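Local coordinates for protein aldose 1-epimerase (Caenorhabditis elegans, PDB 1LUR) that probably catalyses the interconversion of the alpha and beta anomers of aldose sugars, as galactose mutarotases do, at residues T146-D149 with R150-I154; F216-R219 with S220-L224; K287-G291 with E292-A296; P311-D314 with H315-D318. All blocks are in the same frame, centred on the assembly; numbering follows the deposited sequence.

Contact 1. Residues T146-D149 with R150-I154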
loop_
_atom_site.group_PDB
_atom_site.type_symbol
_atom_site.label_atom_id
_atom_site.label_comp_id
_atom_site.label_asym_id
_atom_site.label_seq_id
_atom_site.Cartn_x
_atom_site.Cartn_y
_atom_site.Cartn_z
ATOM N N THR A 146 11.599 8.776 -1.563
ATOM C CA THR A 146 12.250 10.056 -1.797
ATOM C C THR A 146 11.266 11.204 -1.614
ATOM O O THR A 146 10.101 11.099 -1.994
ATOM C CB THR A 146 12.808 10.121 -3.236
ATOM O OG1 THR A 146 13.755 9.061 -3.436
ATOM C CG2 THR A 146 13.485 11.473 -3.498
ATOM N N VAL A 147 11.725 12.285 -0.999
ATOM C CA VAL A 147 10.875 13.451 -0.786
ATOM C C VAL A 147 11.543 14.561 -1.589
ATOM O O VAL A 147 12.769 14.601 -1.680
ATOM C CB VAL A 147 10.811 13.865 0.694
ATOM C CG1 VAL A 147 9.959 12.879 1.476
ATOM C CG2 VAL A 147 12.222 13.939 1.276
ATOM N N ASN A 148 10.750 15.449 -2.183
ATOM C CA ASN A 148 11.328 16.536 -2.973
ATOM C C ASN A 148 10.748 17.905 -2.638
ATOM O O ASN A 148 9.885 18.028 -1.773
ATOM C CB ASN A 148 11.149 16.266 -4.468
ATOM C CG ASN A 148 9.695 16.097 -4.865
ATOM O OD1 ASN A 148 8.812 16.791 -4.362
ATOM N ND2 ASN A 148 9.445 15.183 -5.793
ATOM N N ASP A 149 11.234 18.925 -3.345
ATOM C CA ASP A 149 10.796 20.308 -3.153
ATOM C C ASP A 149 9.365 20.580 -3.595
ATOM O O ASP A 149 8.834 21.662 -3.358
ATOM C CB ASP A 149 11.746 21.270 -3.881
ATOM C CG ASP A 149 11.963 20.891 -5.336
ATOM O OD1 ASP A 149 10.968 20.733 -6.076
ATOM O OD2 ASP A 149 13.135 20.748 -5.742
ATOM N N ARG A 150 8.745 19.603 -4.247
ATOM C CA ARG A 150 7.373 19.754 -4.711
ATOM C C ARG A 150 6.441 19.158 -3.660
ATOM O O ARG A 150 5.253 18.956 -3.907
ATOM C CB ARG A 150 7.194 19.032 -6.048
ATOM C CG ARG A 150 8.092 19.551 -7.165
ATOM C CD ARG A 150 7.998 18.662 -8.398
ATOM N NE ARG A 150 6.620 18.522 -8.861
ATOM C CZ ARG A 150 6.223 17.661 -9.796
ATOM N NH1 ARG A 150 7.102 16.851 -10.379
ATOM N NH2 ARG A 150 4.943 17.608 -10.147
ATOM N N ASN A 151 6.987 18.894 -2.477
ATOM C CA ASN A 151 6.225 18.315 -1.370
ATOM C C ASN A 151 5.639 16.970 -1.753
ATOM O O ASN A 151 4.492 16.649 -1.418
ATOM C CB ASN A 151 5.100 19.244 -0.915
ATOM C CG ASN A 151 5.612 20.440 -0.155
ATOM O OD1 ASN A 151 6.531 20.322 0.655
ATOM N ND2 ASN A 151 5.012 21.600 -0.395
ATOM N N GLN A 152 6.438 16.184 -2.460
ATOM C CA GLN A 152 6.005 14.868 -2.890
ATOM C C GLN A 152 6.831 13.761 -2.256
ATOM O O GLN A 152 8.021 13.929 -1.973
ATOM C CB GLN A 152 6.140 14.720 -4.405
ATOM C CG GLN A 152 5.449 15.780 -5.229
ATOM C CD GLN A 152 5.637 15.540 -6.707
ATOM O OE1 GLN A 152 6.752 15.289 -7.164
ATOM N NE2 GLN A 152 4.547 15.616 -7.466
ATOM N N LEU A 153 6.177 12.632 -2.025
ATOM C CA LEU A 153 6.825 11.469 -1.450
ATOM C C LEU A 153 6.749 10.519 -2.639
ATOM O O LEU A 153 5.657 10.215 -3.130
ATOM C CB LEU A 153 6.036 10.881 -0.279
ATOM C CG LEU A 153 6.514 9.478 0.129
ATOM C CD1 LEU A 153 7.952 9.539 0.647
ATOM C CD2 LEU A 153 5.593 8.913 1.199
ATOM N N ILE A 154 7.902 10.098 -3.135
ATOM C CA ILE A 154 7.934 9.189 -4.269
ATOM C C ILE A 154 8.382 7.806 -3.822
ATOM O O ILE A 154 9.420 7.659 -3.164
ATOM C CB ILE A 154 8.908 9.686 -5.357
ATOM C CG1 ILE A 154 8.402 11.006 -5.946
ATOM C CG2 ILE A 154 9.066 8.625 -6.442
ATOM C CD1 ILE A 154 9.371 11.655 -6.909
HETATM O O HOH W 1 11.885 7.514 -4.635
#
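N148 and Q152 meet amide to amide, their planes 38° apart, at the tightly packed closed end of the beta hairpin of strands 138-147 and 152-160. N148 OD1 accepts two backbone N-H groups, R150 N at 2.8 Å and Q152 N at 3.1 Å, which arrive from opposite faces of the amide plane. N148 ND2 donates to Q152 OE1 at 3.0 Å, nearly straight (160°) and on a lone pair of that oxygen. With chi1 at 58°, CG stands between the backbone N and the carbonyl carbon, folding the amide back toward R150 N and Q152 N. The strands then pair regularly: I154 N bonds to T146 O at 2.7 Å, and V147 CG1 rests 4.0 Å from L153 CD1, where L34 and L37 also pack. The solvent side is looser: D149 and R150 are exposed, D149 OD1 and R150 NE 5.6 Å apart. With an alanine here instead of N148, R150 N and Q152 N would probably lose their shared acceptor and Q152 OE1 its donor, leaving the turn freer to flex. These three bonds supplement N151 N to N148 O (3.1 Å), the type I turn's backbone bond, so the turn is probably held largely by neutral hydrogen bonds.

Contact 2. Residues F216-R219 with S220-L224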
loop_
_atom_site.group_PDB
_atom_site.type_symbol
_atom_site.label_atom_id
_atom_site.label_comp_id
_atom_site.label_asym_id
_atom_site.label_seq_id
_atom_site.Cartn_x
_atom_site.Cartn_y
_atom_site.Cartn_z
ATOM N N PHE A 216 -19.238 2.799 -4.119
ATOM C CA PHE A 216 -17.808 2.939 -4.380
ATOM C C PHE A 216 -17.537 4.022 -5.422
ATOM O O PHE A 216 -16.407 4.153 -5.897
ATOM C CB PHE A 216 -17.205 1.618 -4.881
ATOM C CG PHE A 216 -17.255 0.494 -3.878
ATOM C CD1 PHE A 216 -16.876 0.699 -2.556
ATOM C CD2 PHE A 216 -17.655 -0.781 -4.269
ATOM C CE1 PHE A 216 -16.895 -0.352 -1.634
ATOM C CE2 PHE A 216 -17.677 -1.834 -3.356
ATOM C CZ PHE A 216 -17.296 -1.620 -2.038
ATOM N N ASP A 217 -18.567 4.777 -5.802
ATOM C CA ASP A 217 -18.390 5.838 -6.794
ATOM C C ASP A 217 -17.857 7.060 -6.066
ATOM O O ASP A 217 -18.593 7.727 -5.340
ATOM C CB ASP A 217 -19.716 6.193 -7.487
ATOM C CG ASP A 217 -19.510 6.894 -8.837
ATOM O OD1 ASP A 217 -18.531 7.662 -8.984
ATOM O OD2 ASP A 217 -20.336 6.691 -9.754
ATOM N N PHE A 218 -16.569 7.334 -6.252
ATOM C CA PHE A 218 -15.908 8.473 -5.623
ATOM C C PHE A 218 -15.520 9.462 -6.709
ATOM O O PHE A 218 -14.736 10.379 -6.469
ATOM C CB PHE A 218 -14.635 8.023 -4.895
ATOM C CG PHE A 218 -14.887 7.163 -3.686
ATOM C CD1 PHE A 218 -15.320 7.727 -2.491
ATOM C CD2 PHE A 218 -14.681 5.786 -3.741
ATOM C CE1 PHE A 218 -15.542 6.933 -1.364
ATOM C CE2 PHE A 218 -14.901 4.982 -2.620
ATOM C CZ PHE A 218 -15.331 5.557 -1.429
ATOM N N ARG A 219 -16.065 9.268 -7.904
ATOM C CA ARG A 219 -15.770 10.141 -9.032
ATOM C C ARG A 219 -16.172 11.596 -8.814
ATOM O O ARG A 219 -15.647 12.490 -9.475
ATOM C CB ARG A 219 -16.435 9.596 -10.301
ATOM C CG ARG A 219 -15.791 8.307 -10.813
ATOM C CD ARG A 219 -16.519 7.729 -12.023
ATOM N NE ARG A 219 -17.804 7.134 -11.664
ATOM C CZ ARG A 219 -18.599 6.496 -12.517
ATOM N NH1 ARG A 219 -18.247 6.365 -13.791
ATOM N NH2 ARG A 219 -19.741 5.974 -12.094
ATOM N N SER A 220 -17.087 11.833 -7.878
ATOM C CA SER A 220 -17.549 13.187 -7.587
ATOM C C SER A 220 -16.992 13.724 -6.273
ATOM O O SER A 220 -17.325 14.836 -5.858
ATOM C CB SER A 220 -19.077 13.219 -7.539
ATOM O OG SER A 220 -19.566 12.354 -6.528
ATOM N N GLY A 221 -16.149 12.933 -5.621
ATOM C CA GLY A 221 -15.567 13.358 -4.362
ATOM C C GLY A 221 -16.599 13.475 -3.257
ATOM O O GLY A 221 -17.421 14.391 -3.259
ATOM N N LYS A 222 -16.559 12.546 -2.311
ATOM C CA LYS A 222 -17.498 12.551 -1.198
ATOM C C LYS A 222 -16.794 12.103 0.075
ATOM O O LYS A 222 -15.626 11.721 0.047
ATOM C CB LYS A 222 -18.671 11.611 -1.482
ATOM C CG LYS A 222 -18.280 10.141 -1.604
ATOM C CD LYS A 222 -19.478 9.239 -1.334
ATOM C CE LYS A 222 -19.137 7.760 -1.466
ATOM N NZ LYS A 222 -18.865 7.367 -2.876
ATOM N N GLN A 223 -17.506 12.149 1.195
ATOM C CA GLN A 223 -16.926 11.737 2.464
ATOM C C GLN A 223 -17.043 10.225 2.592
ATOM O O GLN A 223 -18.026 9.630 2.147
ATOM C CB GLN A 223 -17.640 12.421 3.626
ATOM C CG GLN A 223 -17.364 13.909 3.728
ATOM C CD GLN A 223 -18.251 14.584 4.749
ATOM O OE1 GLN A 223 -19.470 14.636 4.583
ATOM N NE2 GLN A 223 -17.650 15.098 5.816
ATOM N N LEU A 224 -16.037 9.608 3.201
ATOM C CA LEU A 224 -16.027 8.164 3.382
ATOM C C LEU A 224 -17.241 7.626 4.127
ATOM O O LEU A 224 -17.710 6.529 3.831
ATOM C CB LEU A 224 -14.745 7.737 4.100
ATOM C CG LEU A 224 -13.475 7.939 3.274
ATOM C CD1 LEU A 224 -12.262 7.570 4.105
ATOM C CD2 LEU A 224 -13.545 7.090 2.011
#
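F218 O accepts G221 N at 3.0 Å, closing a type I beta turn in which S220 is the exposed third residue. The limb entering the turn is held by D217 in an Asx turn: D217 OD1 accepts R219 N at 3.1 Å. The same carboxylate is gripped in a side-on salt bridge, R219 NE 2.8 Å from D217 OD1 and R219 NH2 2.5 Å from D217 OD2; the oxygens lie in the guanidinium plane but are met from above the carboxylate plane. R219 NH1 is salt-bridged to D193. G221 ends the turn, its positive phi easily adopted without a CB. At K222 the chain enters strand 222-223, an outermost strand of the nine-stranded antiparallel sheet in this galactose mutarotase fold; K222 pairs through its backbone with L188 of strand 187-192, as F218 does with M190. The lysine chain crosses the F218 ring at about a right angle and bends at its end (chi4 -69°), bringing K222 NZ over one face, offset toward the rim and 3.6 Å from F218 CD1. This is a cation-pi contact, with K222 NZ 3.9 Å from the F218 ring centroid and 25° off the normal. K222 CE adds a 3.7 Å contact to F218 CE1. L224 approaches the ring obliquely, with L224 CD2 3.9 Å from F218 CE1, and both side chains pack on L188. Replacing F218 by an alanine would probably strip K222 of its aromatic face and open a gap beside L188 and L224.

Contact 3. Residues K287-G291 with E292-A296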
loop_
_atom_site.group_PDB
_atom_site.type_symbol
_atom_site.label_atom_id
_atom_site.label_comp_id
_atom_site.label_asym_id
_atom_site.label_seq_id
_atom_site.Cartn_x
_atom_site.Cartn_y
_atom_site.Cartn_z
ATOM N N LYS A 287 -2.558 -0.588 19.719
ATOM C CA LYS A 287 -2.028 0.570 20.431
ATOM C C LYS A 287 -0.957 1.229 19.569
ATOM O O LYS A 287 0.172 0.745 19.493
ATOM C CB LYS A 287 -1.418 0.142 21.769
ATOM C CG LYS A 287 -0.792 1.289 22.555
ATOM C CD LYS A 287 -0.140 0.810 23.849
ATOM C CE LYS A 287 -1.169 0.295 24.848
ATOM N NZ LYS A 287 -2.162 1.344 25.213
ATOM N N GLY A 288 -1.316 2.337 18.925
ATOM C CA GLY A 288 -0.369 3.035 18.075
ATOM C C GLY A 288 0.381 4.196 18.696
ATOM O O GLY A 288 0.588 4.246 19.909
ATOM N N LYS A 289 0.792 5.129 17.841
ATOM C CA LYS A 289 1.532 6.320 18.251
ATOM C C LYS A 289 0.844 7.064 19.395
ATOM O O LYS A 289 -0.384 7.050 19.509
ATOM C CB LYS A 289 1.687 7.272 17.061
ATOM C CG LYS A 289 2.249 6.634 15.798
ATOM C CD LYS A 289 2.277 7.637 14.649
ATOM C CE LYS A 289 2.785 7.005 13.360
ATOM N NZ LYS A 289 4.149 6.439 13.524
ATOM N N LYS A 290 1.648 7.721 20.230
ATOM C CA LYS A 290 1.138 8.482 21.370
ATOM C C LYS A 290 0.400 7.568 22.344
ATOM O O LYS A 290 -0.290 8.041 23.246
ATOM C CB LYS A 290 0.174 9.576 20.893
ATOM C CG LYS A 290 0.726 10.536 19.840
ATOM C CD LYS A 290 1.432 11.738 20.459
ATOM C CE LYS A 290 2.730 11.344 21.142
ATOM N NZ LYS A 290 3.699 10.756 20.174
ATOM N N GLY A 291 0.544 6.259 22.160
ATOM C CA GLY A 291 -0.129 5.319 23.037
ATOM C C GLY A 291 -1.605 5.277 22.692
ATOM O O GLY A 291 -2.418 4.710 23.425
ATOM N N GLU A 292 -1.945 5.886 21.559
ATOM C CA GLU A 292 -3.318 5.945 21.076
ATOM C C GLU A 292 -3.881 4.564 20.752
ATOM O O GLU A 292 -3.147 3.654 20.363
ATOM C CB GLU A 292 -3.387 6.819 19.824
ATOM C CG GLU A 292 -4.798 7.162 19.373
ATOM C CD GLU A 292 -4.815 7.894 18.050
ATOM O OE1 GLU A 292 -3.848 8.634 17.767
ATOM O OE2 GLU A 292 -5.806 7.750 17.299
ATOM N N HIS A 293 -5.194 4.426 20.906
ATOM C CA HIS A 293 -5.892 3.174 20.640
ATOM C C HIS A 293 -6.647 3.267 19.317
ATOM O O HIS A 293 -7.746 3.822 19.266
ATOM C CB HIS A 293 -6.885 2.885 21.770
ATOM C CG HIS A 293 -7.851 1.780 21.465
ATOM N ND1 HIS A 293 -9.091 1.693 22.062
ATOM C CD2 HIS A 293 -7.760 0.715 20.632
ATOM C CE1 HIS A 293 -9.723 0.625 21.608
ATOM N NE2 HIS A 293 -8.938 0.015 20.739
ATOM N N TYR A 294 -6.069 2.721 18.251
ATOM C CA TYR A 294 -6.726 2.764 16.949
ATOM C C TYR A 294 -7.945 1.851 16.974
ATOM O O TYR A 294 -7.884 0.737 17.493
ATOM C CB TYR A 294 -5.769 2.317 15.837
ATOM C CG TYR A 294 -4.485 3.115 15.753
ATOM C CD1 TYR A 294 -4.486 4.501 15.915
ATOM C CD2 TYR A 294 -3.269 2.483 15.491
ATOM C CE1 TYR A 294 -3.304 5.238 15.821
ATOM C CE2 TYR A 294 -2.084 3.212 15.391
ATOM C CZ TYR A 294 -2.109 4.587 15.559
ATOM O OH TYR A 294 -0.938 5.306 15.476
ATOM N N LYS A 295 -9.048 2.325 16.407
ATOM C CA LYS A 295 -10.278 1.545 16.375
ATOM C C LYS A 295 -10.836 1.483 14.956
ATOM O O LYS A 295 -10.231 2.004 14.020
ATOM C CB LYS A 295 -11.300 2.170 17.330
ATOM C CG LYS A 295 -12.163 1.173 18.097
ATOM C CD LYS A 295 -12.836 1.857 19.293
ATOM C CE LYS A 295 -13.631 0.883 20.158
ATOM N NZ LYS A 295 -14.881 0.406 19.499
ATOM N N ALA A 296 -11.992 0.847 14.801
ATOM C CA ALA A 296 -12.629 0.714 13.494
ATOM C C ALA A 296 -12.663 2.013 12.689
ATOM O O ALA A 296 -12.912 3.093 13.230
ATOM C CB ALA A 296 -14.043 0.169 13.659
#
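E292 O receives G288 N at 2.7 Å, and K287 CA also comes within 3.3 Å of E292 O as a CA-H...O contact. The two donors lie next to each other in the chain, on the incoming limb of a small beta hairpin whose two short strands, 286-287 and the weakly bonded 293-294, form an antiparallel sheet of their own. K287 and H293 make its non-hydrogen-bonded pair, their side chains on a common face. The loop at the tip is closed by a second backbone bond, E292 N to K289 O at 2.8 Å, which spans K290 and G291; both of these have positive phi. E292 CB lies 3.0 Å from K289 O, while the extended glutamate chain carries its carboxylate to a salt bridge with K298. Y294 folds back toward the incoming limb. Its chi1 of -57° places CG anti to the carbonyl carbon and beside the backbone N, and from there the ring runs along the backbone of G288, whose N lies over one of its faces. The phenol oxygen then accepts a backbone proton: K289 N is 2.9 Å from Y294 OH, with an N-H...O angle of 141°. Y294 OH has a further, weak bond to G52 O, so the ring spans from this hairpin to the loop that holds L51. The lysine crosses the tyrosine obliquely and sends its amine away to A35 O, leaving its near methylene in contact: K289 CG is 3.5 Å from Y294 OH.

Contact 4. Residues P311-D314 with H315-D318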
loop_
_atom_site.group_PDB
_atom_site.type_symbol
_atom_site.label_atom_id
_atom_site.label_comp_id
_atom_site.label_asym_id
_atom_site.label_seq_id
_atom_site.Cartn_x
_atom_site.Cartn_y
_atom_site.Cartn_z
ATOM N N PRO A 311 -2.731 -13.553 -9.885
ATOM C CA PRO A 311 -2.162 -14.872 -10.183
ATOM C C PRO A 311 -3.212 -15.968 -10.371
ATOM O O PRO A 311 -2.902 -17.022 -10.929
ATOM C CB PRO A 311 -1.273 -15.146 -8.972
ATOM C CG PRO A 311 -0.844 -13.782 -8.544
ATOM C CD PRO A 311 -2.134 -13.001 -8.652
ATOM N N ASN A 312 -4.440 -15.709 -9.911
ATOM C CA ASN A 312 -5.548 -16.669 -10.013
ATOM C C ASN A 312 -6.496 -16.464 -11.190
ATOM O O ASN A 312 -7.276 -17.357 -11.533
ATOM C CB ASN A 312 -6.381 -16.647 -8.729
ATOM C CG ASN A 312 -5.577 -17.027 -7.510
ATOM O OD1 ASN A 312 -5.274 -16.187 -6.665
ATOM N ND2 ASN A 312 -5.219 -18.302 -7.413
ATOM N N PHE A 313 -6.452 -15.289 -11.797
ATOM C CA PHE A 313 -7.327 -15.004 -12.928
ATOM C C PHE A 313 -6.496 -14.518 -14.105
ATOM O O PHE A 313 -5.874 -13.456 -14.037
ATOM C CB PHE A 313 -8.367 -13.960 -12.512
ATOM C CG PHE A 313 -9.197 -14.376 -11.325
ATOM C CD1 PHE A 313 -8.878 -13.940 -10.041
ATOM C CD2 PHE A 313 -10.276 -15.245 -11.486
ATOM C CE1 PHE A 313 -9.619 -14.362 -8.939
ATOM C CE2 PHE A 313 -11.019 -15.672 -10.386
ATOM C CZ PHE A 313 -10.691 -15.229 -9.112
ATOM N N ASP A 314 -6.487 -15.295 -15.185
ATOM C CA ASP A 314 -5.708 -14.916 -16.356
ATOM C C ASP A 314 -6.196 -13.697 -17.122
ATOM O O ASP A 314 -5.493 -13.219 -18.015
ATOM C CB ASP A 314 -5.545 -16.103 -17.312
ATOM C CG ASP A 314 -6.858 -16.620 -17.825
ATOM O OD1 ASP A 314 -7.684 -15.801 -18.280
ATOM O OD2 ASP A 314 -7.057 -17.852 -17.781
ATOM N N HIS A 315 -7.386 -13.191 -16.795
ATOM C CA HIS A 315 -7.885 -12.012 -17.501
ATOM C C HIS A 315 -7.453 -10.756 -16.751
ATOM O O HIS A 315 -7.677 -9.639 -17.210
ATOM C CB HIS A 315 -9.410 -12.039 -17.671
ATOM C CG HIS A 315 -10.173 -12.164 -16.391
ATOM N ND1 HIS A 315 -10.141 -13.301 -15.611
ATOM C CD2 HIS A 315 -11.029 -11.311 -15.778
ATOM C CE1 HIS A 315 -10.945 -13.143 -14.575
ATOM N NE2 HIS A 315 -11.498 -11.944 -14.653
ATOM N N PHE A 316 -6.853 -10.948 -15.579
ATOM C CA PHE A 316 -6.375 -9.824 -14.775
ATOM C C PHE A 316 -4.949 -9.654 -15.278
ATOM O O PHE A 316 -4.446 -10.511 -16.007
ATOM C CB PHE A 316 -6.349 -10.173 -13.283
ATOM C CG PHE A 316 -7.674 -10.007 -12.585
ATOM C CD1 PHE A 316 -8.835 -9.730 -13.301
ATOM C CD2 PHE A 316 -7.758 -10.148 -11.203
ATOM C CE1 PHE A 316 -10.061 -9.598 -12.647
ATOM C CE2 PHE A 316 -8.976 -10.019 -10.542
ATOM C CZ PHE A 316 -10.132 -9.743 -11.266
ATOM N N PRO A 317 -4.272 -8.557 -14.899
ATOM C CA PRO A 317 -2.897 -8.338 -15.356
ATOM C C PRO A 317 -1.912 -9.464 -15.050
ATOM O O PRO A 317 -1.965 -10.090 -13.987
ATOM C CB PRO A 317 -2.501 -7.038 -14.652
ATOM C CG PRO A 317 -3.785 -6.312 -14.543
ATOM C CD PRO A 317 -4.751 -7.406 -14.115
ATOM N N ASP A 318 -1.016 -9.718 -15.997
ATOM C CA ASP A 318 -0.007 -10.756 -15.845
ATOM C C ASP A 318 1.054 -10.172 -14.910
ATOM O O ASP A 318 1.738 -9.222 -15.285
ATOM C CB ASP A 318 0.624 -11.059 -17.209
ATOM C CG ASP A 318 1.650 -12.180 -17.153
ATOM O OD1 ASP A 318 2.227 -12.426 -16.069
ATOM O OD2 ASP A 318 1.892 -12.807 -18.210
#
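F313, H315 and F316 gather their rings into an aromatic cluster in which F313 lies side by side with each of the other two, pointing the same way, yet its plane matches neither of theirs. The F313 and F316 centroids are 5.3 Å apart and their planes are inclined at 49°, a pairing that is oblique. F313 CD1 approaches F316 CE2 to 4.0 Å along this flank. More precise is the placing of the methylene: F313 CB sits over one face of F316, 4.2 Å from that ring's centroid, as a CH-pi contact. The imidazole meets the same methylene, its plane at 77° to the F313 ring, with H315 CE1 3.4 Å from F313 CB. Its chi1 of 57° sets CG between the backbone N and the carbonyl carbon, which turns the imidazole back toward F313. One face of the H315 ring is in turn covered by F316 CD1, which lies toward the rim. The backbone beneath is a type I beta turn from F313 to F316, closed by F316 N on F313 O at 3.1 Å; it lies in the loop between strands 300-305 and 320-321 of the mutarotase fold. D314, at the second position of this turn, is exposed. Beyond the cluster, H315 NE2 bonds to G206 O and the F316 ring meets that of H307. Across the turn itself F316 CB also lies 3.4 Å from F313 O.

In the fold
The four contacts come in series along the chain, each closing before the next opens, and none touches another. Contacts 1 and 2 reach the same nine-stranded antiparallel sheet, contact 1 at the turn between strands 138-147 and 152-160 and contact 2 at the edge strand 222-223; their centres are about 26 Å apart. Contact 3 forms a separate two-stranded hairpin, its nearest atoms about 10 Å from those of contact 2. Contact 4, in the loop after strand 300-305, lies on the opposite side of the chain's centre from contact 3, about 37 Å away centre to centre. All are turns some 18 to 20 Å from the chain's centre, reversing the backbone at the periphery of this strand-rich, epimerase-family fold.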